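Local coordinates for protein DspB (Aggregatibacter actinomycetemcomitans, PDB 1YHT) that probably hydrolyses the beta-linked N-acetylglucosamine polysaccharide of biofilms as a family 20 beta-N-acetylhexosaminidase, releasing cells from the matrix, at residues 30-35 / 98-103; 61-64 / 70-73; 64-69 / 164-169; 80-85 / 91-96. All blocks are in the same frame, centred on the assembly; numbering follows the deposited sequence.

Contact 1: 30-35 / 98-103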
loop_
_atom_site.group_PDB
_atom_site.type_symbol
_atom_site.label_atom_id
_atom_site.label_comp_id
_atom_site.label_asym_id
_atom_site.label_seq_id
_atom_site.Cartn_x
_atom_site.Cartn_y
_atom_site.Cartn_z
ATOM N N TYR A 30 -9.686 -4.675 -10.067
ATOM C CA TYR A 30 -10.642 -5.630 -9.537
ATOM C C TYR A 30 -12.043 -5.009 -9.468
ATOM O O TYR A 30 -12.254 -3.870 -9.002
ATOM C CB TYR A 30 -10.225 -6.124 -8.124
ATOM C CG TYR A 30 -8.847 -6.791 -8.069
ATOM C CD1 TYR A 30 -8.716 -8.178 -7.897
ATOM C CD2 TYR A 30 -7.701 -6.047 -8.196
ATOM C CE1 TYR A 30 -7.475 -8.796 -7.803
ATOM C CE2 TYR A 30 -6.424 -6.654 -8.150
ATOM C CZ TYR A 30 -6.317 -8.017 -7.935
ATOM O OH TYR A 30 -5.082 -8.621 -7.897
ATOM N N SER A 31 -13.006 -5.775 -9.948
ATOM C CA SER A 31 -14.395 -5.357 -9.970
ATOM C C SER A 31 -14.926 -5.130 -8.553
ATOM O O SER A 31 -14.449 -5.732 -7.613
ATOM C CB SER A 31 -15.234 -6.397 -10.709
ATOM O OG SER A 31 -15.504 -7.513 -9.881
ATOM N N PRO A 32 -15.888 -4.227 -8.382
ATOM C CA PRO A 32 -16.544 -4.157 -7.066
ATOM C C PRO A 32 -16.982 -5.500 -6.465
ATOM O O PRO A 32 -16.773 -5.757 -5.276
ATOM C CB PRO A 32 -17.760 -3.262 -7.342
ATOM C CG PRO A 32 -17.286 -2.342 -8.406
ATOM C CD PRO A 32 -16.388 -3.175 -9.292
ATOM N N GLU A 33 -17.546 -6.363 -7.296
ATOM C CA GLU A 33 -17.959 -7.704 -6.862
ATOM C C GLU A 33 -16.814 -8.505 -6.238
ATOM O O GLU A 33 -16.972 -9.099 -5.195
ATOM C CB GLU A 33 -18.566 -8.495 -8.028
ATOM C CG GLU A 33 -20.036 -8.192 -8.314
ATOM C CD GLU A 33 -21.019 -8.783 -7.317
ATOM O OE1 GLU A 33 -20.622 -9.714 -6.579
ATOM O OE2 GLU A 33 -22.192 -8.284 -7.270
ATOM N N VAL A 34 -15.678 -8.522 -6.909
ATOM C CA VAL A 34 -14.504 -9.244 -6.451
ATOM C C VAL A 34 -13.900 -8.584 -5.220
ATOM O O VAL A 34 -13.472 -9.272 -4.300
ATOM C CB VAL A 34 -13.477 -9.384 -7.568
ATOM C CG1 VAL A 34 -12.176 -9.929 -7.046
ATOM C CG2 VAL A 34 -14.042 -10.263 -8.736
ATOM N N ILE A 35 -13.892 -7.247 -5.169
ATOM C CA ILE A 35 -13.441 -6.543 -3.976
ATOM C C ILE A 35 -14.296 -6.912 -2.763
ATOM O O ILE A 35 -13.773 -7.150 -1.664
ATOM C CB ILE A 35 -13.411 -5.030 -4.205
ATOM C CG1 ILE A 35 -12.244 -4.683 -5.191
ATOM C CG2 ILE A 35 -13.174 -4.320 -2.875
ATOM C CD1 ILE A 35 -12.179 -3.259 -5.641
ATOM N N ASP A 98 -18.747 4.057 -3.016
ATOM C CA ASP A 98 -19.748 4.172 -1.948
ATOM C C ASP A 98 -20.440 2.825 -1.653
ATOM O O ASP A 98 -20.685 2.493 -0.517
ATOM C CB ASP A 98 -20.812 5.200 -2.299
ATOM C CG ASP A 98 -20.321 6.634 -2.174
ATOM O OD1 ASP A 98 -19.265 6.891 -1.532
ATOM O OD2 ASP A 98 -21.038 7.508 -2.724
ATOM N N ASP A 99 -20.670 2.039 -2.695
ATOM C CA ASP A 99 -21.151 0.672 -2.585
ATOM C C ASP A 99 -20.119 -0.244 -1.807
ATOM O O ASP A 99 -20.483 -0.966 -0.867
ATOM C CB ASP A 99 -21.428 0.121 -3.995
ATOM C CG ASP A 99 -21.960 -1.335 -3.985
ATOM O OD1 ASP A 99 -22.708 -1.696 -3.074
ATOM O OD2 ASP A 99 -21.606 -2.110 -4.895
ATOM N N ILE A 100 -18.836 -0.132 -2.146
ATOM C CA ILE A 100 -17.786 -0.909 -1.461
ATOM C C ILE A 100 -17.673 -0.484 0.017
ATOM O O ILE A 100 -17.519 -1.335 0.869
ATOM C CB ILE A 100 -16.432 -0.753 -2.194
ATOM C CG1 ILE A 100 -16.525 -1.437 -3.572
ATOM C CG2 ILE A 100 -15.256 -1.343 -1.391
ATOM C CD1 ILE A 100 -15.473 -0.998 -4.569
ATOM N N LYS A 101 -17.730 0.832 0.267
ATOM C CA LYS A 101 -17.613 1.420 1.590
ATOM C C LYS A 101 -18.699 0.912 2.513
ATOM O O LYS A 101 -18.408 0.476 3.635
ATOM C CB LYS A 101 -17.699 2.953 1.508
ATOM C CG LYS A 101 -16.458 3.625 0.911
ATOM C CD LYS A 101 -16.692 5.064 0.467
ATOM C CE LYS A 101 -17.440 5.938 1.483
ATOM N NZ LYS A 101 -17.874 7.268 0.850
ATOM N N ALA A 102 -19.950 0.987 2.043
ATOM C CA ALA A 102 -21.111 0.450 2.784
ATOM C C ALA A 102 -20.930 -1.050 3.120
ATOM O O ALA A 102 -21.170 -1.498 4.245
ATOM C CB ALA A 102 -22.428 0.719 2.001
ATOM N N TYR A 103 -20.432 -1.808 2.161
ATOM C CA TYR A 103 -20.315 -3.232 2.320
ATOM C C TYR A 103 -19.231 -3.510 3.382
ATOM O O TYR A 103 -19.468 -4.293 4.329
ATOM C CB TYR A 103 -20.000 -3.874 0.980
ATOM C CG TYR A 103 -20.106 -5.356 1.013
ATOM C CD1 TYR A 103 -21.349 -5.967 0.895
ATOM C CD2 TYR A 103 -18.973 -6.168 1.189
ATOM C CE1 TYR A 103 -21.474 -7.381 0.975
ATOM C CE2 TYR A 103 -19.089 -7.544 1.259
ATOM C CZ TYR A 103 -20.350 -8.150 1.173
ATOM O OH TYR A 103 -20.476 -9.533 1.234
#
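Pro-32 and Ile-35 of the segment 30-35 both reach Ile-100, the one residue of helix 94-106 that carries this contact with helix 32-44. Ser-31 sets the start of the first helix: it is the N-cap, and its OG accepts the backbone N-H of Val-34 at 3.1 Å in a bond of 163°. Pro-32, the first residue of the helix, lays its backbone and ring base against the end of the Ile-100 chain, with CB 4.2 Å from Ile-100 CD1. One turn on, Ile-35 meets the same residue branch to branch. Its CG2 lies 3.9 Å from Ile-100 CG2, while the two CD1 methyls approach to 4.1 Å. In both, CG2 is anti to the backbone N (chi1 -70° and -68°), which carries the branch methyl outward; the side chains cross at about a right angle. Leu-92 also packs on Pro-32 and Ile-35. These are consecutive outer helices of the TIM barrel, following strands 18-24 and 49-53. Between the segments the joint is aliphatic van der Waals packing of two buried isoleucines and a proline, with polar groups, such as Asp-99 in its salt bridge with Lys-36, at the margin.

Contact 2: 61-64 / 70-73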
loop_
_atom_site.group_PDB
_atom_site.type_symbol
_atom_site.label_atom_id
_atom_site.label_comp_id
_atom_site.label_asym_id
_atom_site.label_seq_id
_atom_site.Cartn_x
_atom_site.Cartn_y
_atom_site.Cartn_z
ATOM N N ALA A 61 -6.460 4.382 -9.750
ATOM C CA ALA A 61 -7.609 3.544 -10.039
ATOM C C ALA A 61 -8.936 3.951 -9.380
ATOM O O ALA A 61 -9.829 3.109 -9.237
ATOM C CB ALA A 61 -7.283 2.114 -9.674
ATOM N N ILE A 62 -9.079 5.221 -9.002
ATOM C CA ILE A 62 -10.347 5.762 -8.505
ATOM C C ILE A 62 -10.647 7.079 -9.150
ATOM O O ILE A 62 -9.763 7.761 -9.639
ATOM C CB ILE A 62 -10.380 5.929 -6.935
ATOM C CG1 ILE A 62 -9.414 7.016 -6.455
ATOM C CG2 ILE A 62 -10.019 4.626 -6.304
ATOM C CD1 ILE A 62 -9.296 7.089 -4.909
ATOM N N GLU A 63 -11.920 7.449 -9.093
ATOM C CA GLU A 63 -12.385 8.700 -9.593
ATOM C C GLU A 63 -11.769 9.880 -8.824
ATOM O O GLU A 63 -11.472 9.789 -7.604
ATOM C CB GLU A 63 -13.915 8.748 -9.526
ATOM C CG GLU A 63 -14.529 9.954 -10.191
ATOM C CD GLU A 63 -16.016 9.828 -10.530
ATOM O OE1 GLU A 63 -16.719 8.856 -10.137
ATOM O OE2 GLU A 63 -16.455 10.710 -11.267
ATOM N N SER A 64 -11.627 11.004 -9.530
ATOM C CA SER A 64 -10.996 12.209 -8.960
ATOM C C SER A 64 -11.481 13.491 -9.643
ATOM O O SER A 64 -11.360 13.620 -10.863
ATOM C CB SER A 64 -9.477 12.168 -9.112
ATOM O OG SER A 64 -8.885 13.361 -8.585
ATOM N N ARG A 70 -13.154 11.508 -14.431
ATOM C CA ARG A 70 -14.541 11.539 -14.054
ATOM C C ARG A 70 -15.319 10.434 -14.791
ATOM O O ARG A 70 -15.079 10.132 -15.985
ATOM C CB ARG A 70 -15.136 12.924 -14.318
ATOM C CG ARG A 70 -14.555 14.117 -13.492
ATOM C CD ARG A 70 -14.597 13.925 -11.976
ATOM N NE ARG A 70 -15.866 13.445 -11.449
ATOM C CZ ARG A 70 -16.960 14.185 -11.269
ATOM N NH1 ARG A 70 -16.970 15.467 -11.607
ATOM N NH2 ARG A 70 -18.073 13.647 -10.782
ATOM N N ALA A 71 -16.261 9.833 -14.058
ATOM C CA ALA A 71 -17.109 8.757 -14.597
ATOM C C ALA A 71 -17.896 9.214 -15.842
ATOM O O ALA A 71 -18.023 8.482 -16.831
ATOM C CB ALA A 71 -18.031 8.238 -13.564
ATOM N N GLU A 72 -18.351 10.444 -15.811
ATOM C CA GLU A 72 -19.077 10.987 -16.913
ATOM C C GLU A 72 -18.216 11.090 -18.175
ATOM O O GLU A 72 -18.787 11.018 -19.269
ATOM C CB GLU A 72 -19.675 12.338 -16.484
ATOM C CG GLU A 72 -20.835 12.883 -17.265
ATOM C CD GLU A 72 -21.523 14.022 -16.482
ATOM O OE1 GLU A 72 -22.354 13.690 -15.586
ATOM O OE2 GLU A 72 -21.203 15.214 -16.728
ATOM N N ASN A 73 -16.876 11.218 -18.030
ATOM C CA ASN A 73 -15.910 11.352 -19.157
ATOM C C ASN A 73 -15.448 9.988 -19.698
ATOM O O ASN A 73 -14.887 9.891 -20.777
ATOM C CB ASN A 73 -14.844 12.565 -18.992
ATOM C CG ASN A 73 -13.342 12.233 -18.379
ATOM O OD1 ASN A 73 -12.427 11.668 -19.084
ATOM N ND2 ASN A 73 -13.040 12.824 -17.144
#
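Glu-63 OE2 is gripped by two donors of the segment 70-73. The backbone N-H of Ala-71 reaches it at 2.9 Å in an almost straight bond of 174°, coming from above the carboxylate plane. Arg-70 NE, 2.8 Å from the same OE2, approaches from the opposite face, closer to the plane and on the anti side, and makes a salt bridge. The oxygen lies at the edge of the guanidinium, near its plane, while the planes of the two charged groups stand 37° apart. Arg-70 NH2 adds a weak, bent bond to Glu-63 OE2 at 3.4 Å. Glu-63 gets there by an extended chain with CG anti to the backbone N (chi1 -173°), whereas Arg-70 is folded back on itself at chi2 and chi3, which returns its NE to the acceptor beside its own backbone. Both segments belong to the long excursion that leaves the barrel strand 49-53 and leads to the small antiparallel sheet starting at strand 75-76. Here the salt bridge and the Ala-71 bond link the two arms of the loop 61-73. The second carboxylate oxygen, OE1, accepts from the backbone N of Tyr-94 in the first turn of helix 94-106, so a single side chain ties both the loop and a helix start. Packing is slight by comparison: the Ala-71 methyl CB rests 3.7 Å from Glu-63 OE1, and Arg-70 CD lies 3.4 Å from the carbonyl oxygen of Ser-64. Outside the pair, Arg-70 also touches His-65 and Tyr-94.

Contact 3: 64-69 / 164-169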
loop_
_atom_site.group_PDB
_atom_site.type_symbol
_atom_site.label_atom_id
_atom_site.label_comp_id
_atom_site.label_asym_id
_atom_site.label_seq_id
_atom_site.Cartn_x
_atom_site.Cartn_y
_atom_site.Cartn_z
ATOM N N SER A 64 -11.627 11.004 -9.530
ATOM C CA SER A 64 -10.996 12.209 -8.960
ATOM C C SER A 64 -11.481 13.491 -9.643
ATOM O O SER A 64 -11.360 13.620 -10.863
ATOM C CB SER A 64 -9.477 12.168 -9.112
ATOM O OG SER A 64 -8.885 13.361 -8.585
ATOM N N HIS A 65 -12.018 14.418 -8.845
ATOM C CA HIS A 65 -12.215 15.809 -9.296
ATOM C C HIS A 65 -10.868 16.526 -9.530
ATOM O O HIS A 65 -10.650 17.143 -10.549
ATOM C CB HIS A 65 -13.006 16.612 -8.243
ATOM C CG HIS A 65 -14.496 16.461 -8.322
ATOM N ND1 HIS A 65 -15.144 15.270 -8.081
ATOM C CD2 HIS A 65 -15.464 17.388 -8.537
ATOM C CE1 HIS A 65 -16.452 15.462 -8.199
ATOM N NE2 HIS A 65 -16.672 16.740 -8.501
ATOM N N LEU A 66 -9.954 16.411 -8.563
ATOM C CA LEU A 66 -8.671 17.143 -8.635
ATOM C C LEU A 66 -7.819 16.748 -9.835
ATOM O O LEU A 66 -7.159 17.603 -10.469
ATOM C CB LEU A 66 -7.877 16.938 -7.322
ATOM C CG LEU A 66 -8.027 17.953 -6.182
ATOM C CD1 LEU A 66 -9.399 18.187 -5.822
ATOM C CD2 LEU A 66 -7.300 17.462 -4.952
ATOM N N LEU A 67 -7.791 15.454 -10.144
ATOM C CA LEU A 67 -7.048 14.958 -11.309
ATOM C C LEU A 67 -7.907 14.860 -12.573
ATOM O O LEU A 67 -7.428 14.449 -13.608
ATOM C CB LEU A 67 -6.388 13.632 -11.002
ATOM C CG LEU A 67 -5.559 13.622 -9.714
ATOM C CD1 LEU A 67 -5.152 12.234 -9.395
ATOM C CD2 LEU A 67 -4.338 14.516 -9.786
ATOM N N ASN A 68 -9.160 15.275 -12.457
ATOM C CA ASN A 68 -10.136 15.304 -13.527
ATOM C C ASN A 68 -10.270 13.952 -14.284
ATOM O O ASN A 68 -10.048 13.875 -15.479
ATOM C CB ASN A 68 -9.898 16.486 -14.504
ATOM C CG ASN A 68 -11.080 16.722 -15.407
ATOM O OD1 ASN A 68 -12.178 16.252 -15.124
ATOM N ND2 ASN A 68 -10.875 17.454 -16.505
ATOM N N GLN A 69 -10.564 12.902 -13.524
ATOM C CA GLN A 69 -10.807 11.563 -14.005
ATOM C C GLN A 69 -12.196 11.262 -13.548
ATOM O O GLN A 69 -12.421 10.886 -12.379
ATOM C CB GLN A 69 -9.802 10.563 -13.397
ATOM C CG GLN A 69 -10.124 9.123 -13.781
ATOM C CD GLN A 69 -8.952 8.198 -13.615
ATOM O OE1 GLN A 69 -8.216 7.960 -14.580
ATOM N NE2 GLN A 69 -8.779 7.647 -12.384
ATOM N N MET A 164 -4.746 14.350 -0.960
ATOM C CA MET A 164 -5.076 13.605 0.268
ATOM C C MET A 164 -6.452 13.976 0.814
ATOM O O MET A 164 -7.223 13.085 1.187
ATOM C CB MET A 164 -4.025 13.816 1.340
ATOM C CG MET A 164 -2.653 13.234 0.993
ATOM S SD MET A 164 -1.356 13.860 2.133
ATOM C CE MET A 164 -1.815 13.030 3.658
ATOM N N SER A 165 -6.776 15.272 0.833
ATOM C CA SER A 165 -8.109 15.717 1.300
ATOM C C SER A 165 -9.271 15.111 0.507
ATOM O O SER A 165 -10.311 14.733 1.064
ATOM C CB SER A 165 -8.188 17.246 1.247
ATOM O OG SER A 165 -7.282 17.811 2.186
ATOM N N GLU A 166 -9.107 15.052 -0.819
ATOM C CA GLU A 166 -10.084 14.421 -1.682
ATOM C C GLU A 166 -10.235 12.924 -1.378
ATOM O O GLU A 166 -11.357 12.394 -1.277
ATOM C CB GLU A 166 -9.668 14.626 -3.128
ATOM C CG GLU A 166 -10.698 14.039 -4.095
ATOM C CD GLU A 166 -10.335 14.253 -5.544
ATOM O OE1 GLU A 166 -9.628 13.391 -6.097
ATOM O OE2 GLU A 166 -10.796 15.247 -6.112
ATOM N N VAL A 167 -9.108 12.236 -1.240
ATOM C CA VAL A 167 -9.106 10.781 -0.922
ATOM C C VAL A 167 -9.766 10.521 0.439
ATOM O O VAL A 167 -10.624 9.634 0.591
ATOM C CB VAL A 167 -7.709 10.200 -1.026
ATOM C CG1 VAL A 167 -7.673 8.795 -0.463
ATOM C CG2 VAL A 167 -7.230 10.197 -2.479
ATOM N N ILE A 168 -9.449 11.368 1.402
ATOM C CA ILE A 168 -10.101 11.314 2.713
ATOM C C ILE A 168 -11.609 11.498 2.610
ATOM O O ILE A 168 -12.385 10.718 3.185
ATOM C CB ILE A 168 -9.457 12.368 3.660
ATOM C CG1 ILE A 168 -8.056 11.935 3.974
ATOM C CG2 ILE A 168 -10.259 12.528 4.972
ATOM C CD1 ILE A 168 -7.223 12.946 4.679
ATOM N N ASP A 169 -12.047 12.486 1.838
ATOM C CA ASP A 169 -13.478 12.709 1.602
ATOM C C ASP A 169 -14.190 11.516 0.935
ATOM O O ASP A 169 -15.316 11.154 1.300
ATOM C CB ASP A 169 -13.706 13.926 0.722
ATOM C CG ASP A 169 -13.451 15.239 1.451
ATOM O OD1 ASP A 169 -13.331 15.238 2.683
ATOM O OD2 ASP A 169 -13.402 16.262 0.780
#
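Glu-166 reaches from helix 154-171 to the start of the turn, at Ser-64 to Leu-66. Its CB comes first, 4.1 Å from CD2 of Leu-66, whose side chain approaches from the opposite direction. With CG anti to the backbone N (chi1 -177°) and the next torsion also extended, the chain runs straight out from the helix and delivers the carboxylate carbon CD among the backbone atoms of the turn. OE1 then takes the hydroxyl of Ser-64, with OG at 2.6 Å. OE2 accepts the backbone N-H of Leu-66 at 2.8 Å, 160° at the hydrogen, and lies 3.1 Å from the backbone N of His-65. Both bonds use the syn lone pair of their oxygen. OE2 is also covered by apolar carbon, Leu-66 CD1 standing 3.3 Å away. Ser-64 OG does double duty, because while donating to Glu-166 it accepts from the backbone N of Leu-67 at 2.8 Å, an ST motif that holds the type I turn His-65 to Asn-68. A G1 bulge, in which Asn-68 and Gln-69 both face Ser-64, closes the turn behind it. The carboxylate thus acts as a two-pronged acceptor for a loop that brings its N-H and O-H groups together, a setting that would favour the ionised form and pins the turn after strand 49-53 to an outer helix of the barrel.

Contact 4: 80-85 / 91-96; sequences GIYINP and FLSYRQ
Tyr-82 is central to this contact: its CB and carbonyl meet Phe-91, and its ring meets Ser-93 and Gln-96. The carbonyl oxygen accepts the backbone N-H of Phe-91 at 2.9 Å, and CB sits over one face of the Phe-91 ring in a CH-pi contact, 4.2 Å from the centroid and 16° off the normal. The Phe-91 ring is turned to this place with CG in the crowded position between backbone N and carbonyl carbon (chi1 65°); the ring edge then meets the backbone N of Asn-84. The Tyr-82 ring in turn brings CE2 to 3.6 Å from Ser-93 CB and also near NE2 of Gln-96, whose amide plane is turned 61° from the ring. Gln-96 NE2 donates to Gly-80 O at 3.0 Å, a bent bond made from above the carbonyl plane. Water fills out the shell. One molecule accepts from Tyr-82 N and donates to Phe-91 O and Gln-96 OE1; another links Tyr-82 OH with Ser-93 OG, 2.8 Å from each. Behind this, a capping box fixes the helix start: Ser-93 OG accepts from Gln-96 N at 3.0 Å, and Gln-96 OE1 accepts from Ser-93 N at 2.9 Å, so that the amide has its orientation set and NE2 faces Gly-80. Strand 82-83 is the middle strand of the three-stranded antiparallel sheet, with Ile-83 bonded through the backbone to Val-75, while helix 94-106 begins directly after the cap and Leu-92 and Gln-96 rest on helix 32-44.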
loop_
_atom_site.group_PDB
_atom_site.type_symbol
_atom_site.label_atom_id
_atom_site.label_comp_id
_atom_site.label_asym_id
_atom_site.label_seq_id
_atom_site.Cartn_x
_atom_site.Cartn_y
_atom_site.Cartn_z
ATOM N N GLY A 80 -19.561 -2.898 -16.393
ATOM C CA GLY A 80 -19.816 -1.781 -15.469
ATOM C C GLY A 80 -18.547 -1.020 -15.146
ATOM O O GLY A 80 -18.595 -0.044 -14.440
ATOM N N ILE A 81 -17.409 -1.432 -15.681
ATOM C CA ILE A 81 -16.116 -0.805 -15.300
ATOM C C ILE A 81 -15.797 0.416 -16.206
ATOM O O ILE A 81 -15.836 0.308 -17.440
ATOM C CB ILE A 81 -15.006 -1.866 -15.266
ATOM C CG1 ILE A 81 -15.275 -2.779 -14.046
ATOM C CG2 ILE A 81 -13.595 -1.221 -15.185
ATOM C CD1 ILE A 81 -14.399 -3.985 -13.991
ATOM N N TYR A 82 -15.536 1.563 -15.579
ATOM C CA TYR A 82 -15.236 2.817 -16.255
ATOM C C TYR A 82 -13.757 2.845 -16.715
ATOM O O TYR A 82 -12.845 2.540 -15.945
ATOM C CB TYR A 82 -15.524 4.032 -15.330
ATOM C CG TYR A 82 -16.988 4.166 -14.971
ATOM C CD1 TYR A 82 -17.897 4.801 -15.834
ATOM C CD2 TYR A 82 -17.474 3.635 -13.793
ATOM C CE1 TYR A 82 -19.255 4.906 -15.510
ATOM C CE2 TYR A 82 -18.839 3.710 -13.467
ATOM C CZ TYR A 82 -19.701 4.361 -14.313
ATOM O OH TYR A 82 -21.011 4.406 -13.971
ATOM N N ILE A 83 -13.551 3.244 -17.970
ATOM C CA ILE A 83 -12.248 3.337 -18.578
ATOM C C ILE A 83 -11.966 4.789 -18.922
ATOM O O ILE A 83 -12.716 5.411 -19.647
ATOM C CB ILE A 83 -12.184 2.492 -19.852
ATOM C CG1 ILE A 83 -12.456 0.998 -19.544
ATOM C CG2 ILE A 83 -10.843 2.706 -20.589
ATOM C CD1 ILE A 83 -11.460 0.289 -18.758
ATOM N N ASN A 84 -10.875 5.327 -18.405
ATOM C CA ASN A 84 -10.488 6.691 -18.759
ATOM C C ASN A 84 -10.051 6.680 -20.240
ATOM O O ASN A 84 -9.092 6.022 -20.564
ATOM C CB ASN A 84 -9.347 7.163 -17.839
ATOM C CG ASN A 84 -8.856 8.575 -18.180
ATOM O OD1 ASN A 84 -8.818 8.955 -19.356
ATOM N ND2 ASN A 84 -8.492 9.350 -17.166
ATOM N N PRO A 85 -10.764 7.384 -21.137
ATOM C CA PRO A 85 -10.376 7.210 -22.531
ATOM C C PRO A 85 -8.985 7.789 -22.866
ATOM O O PRO A 85 -8.458 7.433 -23.890
ATOM C CB PRO A 85 -11.470 7.953 -23.308
ATOM C CG PRO A 85 -11.940 9.020 -22.358
ATOM C CD PRO A 85 -11.899 8.310 -20.995
ATOM N N PHE A 91 -11.022 2.847 -13.650
ATOM C CA PHE A 91 -11.097 3.421 -12.305
ATOM C C PHE A 91 -12.448 3.168 -11.690
ATOM O O PHE A 91 -13.463 2.971 -12.385
ATOM C CB PHE A 91 -10.729 4.896 -12.328
ATOM C CG PHE A 91 -11.686 5.748 -13.107
ATOM C CD1 PHE A 91 -12.746 6.382 -12.451
ATOM C CD2 PHE A 91 -11.533 5.943 -14.477
ATOM C CE1 PHE A 91 -13.634 7.206 -13.153
ATOM C CE2 PHE A 91 -12.417 6.760 -15.170
ATOM C CZ PHE A 91 -13.474 7.381 -14.504
ATOM N N LEU A 92 -12.475 3.144 -10.363
ATOM C CA LEU A 92 -13.733 2.971 -9.620
ATOM C C LEU A 92 -14.423 4.297 -9.558
ATOM O O LEU A 92 -13.813 5.300 -9.151
ATOM C CB LEU A 92 -13.464 2.437 -8.203
ATOM C CG LEU A 92 -12.965 1.007 -8.127
ATOM C CD1 LEU A 92 -12.397 0.681 -6.731
ATOM C CD2 LEU A 92 -14.034 -0.019 -8.562
ATOM N N SER A 93 -15.705 4.323 -9.910
ATOM C CA SER A 93 -16.484 5.519 -9.758
ATOM C C SER A 93 -16.766 5.776 -8.284
ATOM O O SER A 93 -16.699 4.873 -7.458
ATOM C CB SER A 93 -17.826 5.409 -10.505
ATOM O OG SER A 93 -18.708 4.559 -9.791
ATOM N N TYR A 94 -17.133 7.012 -7.970
ATOM C CA TYR A 94 -17.562 7.350 -6.611
ATOM C C TYR A 94 -18.778 6.514 -6.134
ATOM O O TYR A 94 -18.847 6.133 -4.981
ATOM C CB TYR A 94 -17.976 8.806 -6.522
ATOM C CG TYR A 94 -16.898 9.828 -6.760
ATOM C CD1 TYR A 94 -15.629 9.729 -6.158
ATOM C CD2 TYR A 94 -17.160 10.936 -7.543
ATOM C CE1 TYR A 94 -14.663 10.703 -6.375
ATOM C CE2 TYR A 94 -16.177 11.941 -7.742
ATOM C CZ TYR A 94 -14.940 11.792 -7.166
ATOM O OH TYR A 94 -13.998 12.812 -7.406
ATOM N N ARG A 95 -19.739 6.271 -7.014
ATOM C CA ARG A 95 -20.877 5.392 -6.680
ATOM C C ARG A 95 -20.449 3.968 -6.364
ATOM O O ARG A 95 -20.876 3.370 -5.368
ATOM C CB ARG A 95 -21.910 5.428 -7.811
ATOM C CG ARG A 95 -23.046 4.374 -7.706
ATOM C CD ARG A 95 -24.269 4.754 -8.585
ATOM N NE ARG A 95 -25.507 4.711 -7.755
ATOM C CZ ARG A 95 -26.045 5.737 -7.084
ATOM N NH1 ARG A 95 -25.516 6.968 -7.148
ATOM N NH2 ARG A 95 -27.158 5.537 -6.356
ATOM N N GLN A 96 -19.560 3.439 -7.189
ATOM C CA GLN A 96 -18.938 2.155 -6.923
ATOM C C GLN A 96 -18.191 2.116 -5.598
ATOM O O GLN A 96 -18.345 1.177 -4.821
ATOM C CB GLN A 96 -18.004 1.748 -8.053
ATOM C CG GLN A 96 -18.782 1.360 -9.284
ATOM C CD GLN A 96 -17.933 1.215 -10.539
ATOM O OE1 GLN A 96 -16.819 1.710 -10.616
ATOM N NE2 GLN A 96 -18.480 0.517 -11.534
HETATM O O HOH W 1 -15.223 1.089 -12.818
HETATM O O HOH W 2 -21.127 4.619 -11.164
#

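All four contacts lie in the family 20 catalytic domain, a TIM barrel, and three of them involve the long excursion between strand 49-53 and helix 94-106. Contacts 2 and 4 follow one another along the chain, their centres about 6 Å apart, and both fall within the span of contact 1, whose segments alternate along the chain with those of contact 3. Contacts 1 and 4 share helix 94-106 and touch through Leu-92, with centres about 12 Å apart. Contacts 2 and 3 share Ser-64, with centres about 10 Å apart. Contacts 1 and 3, their centres about 18 Å apart, do not touch. The excursion and its small antiparallel sheet are thereby fastened to outer helices 32-44, 94-106 and 154-171.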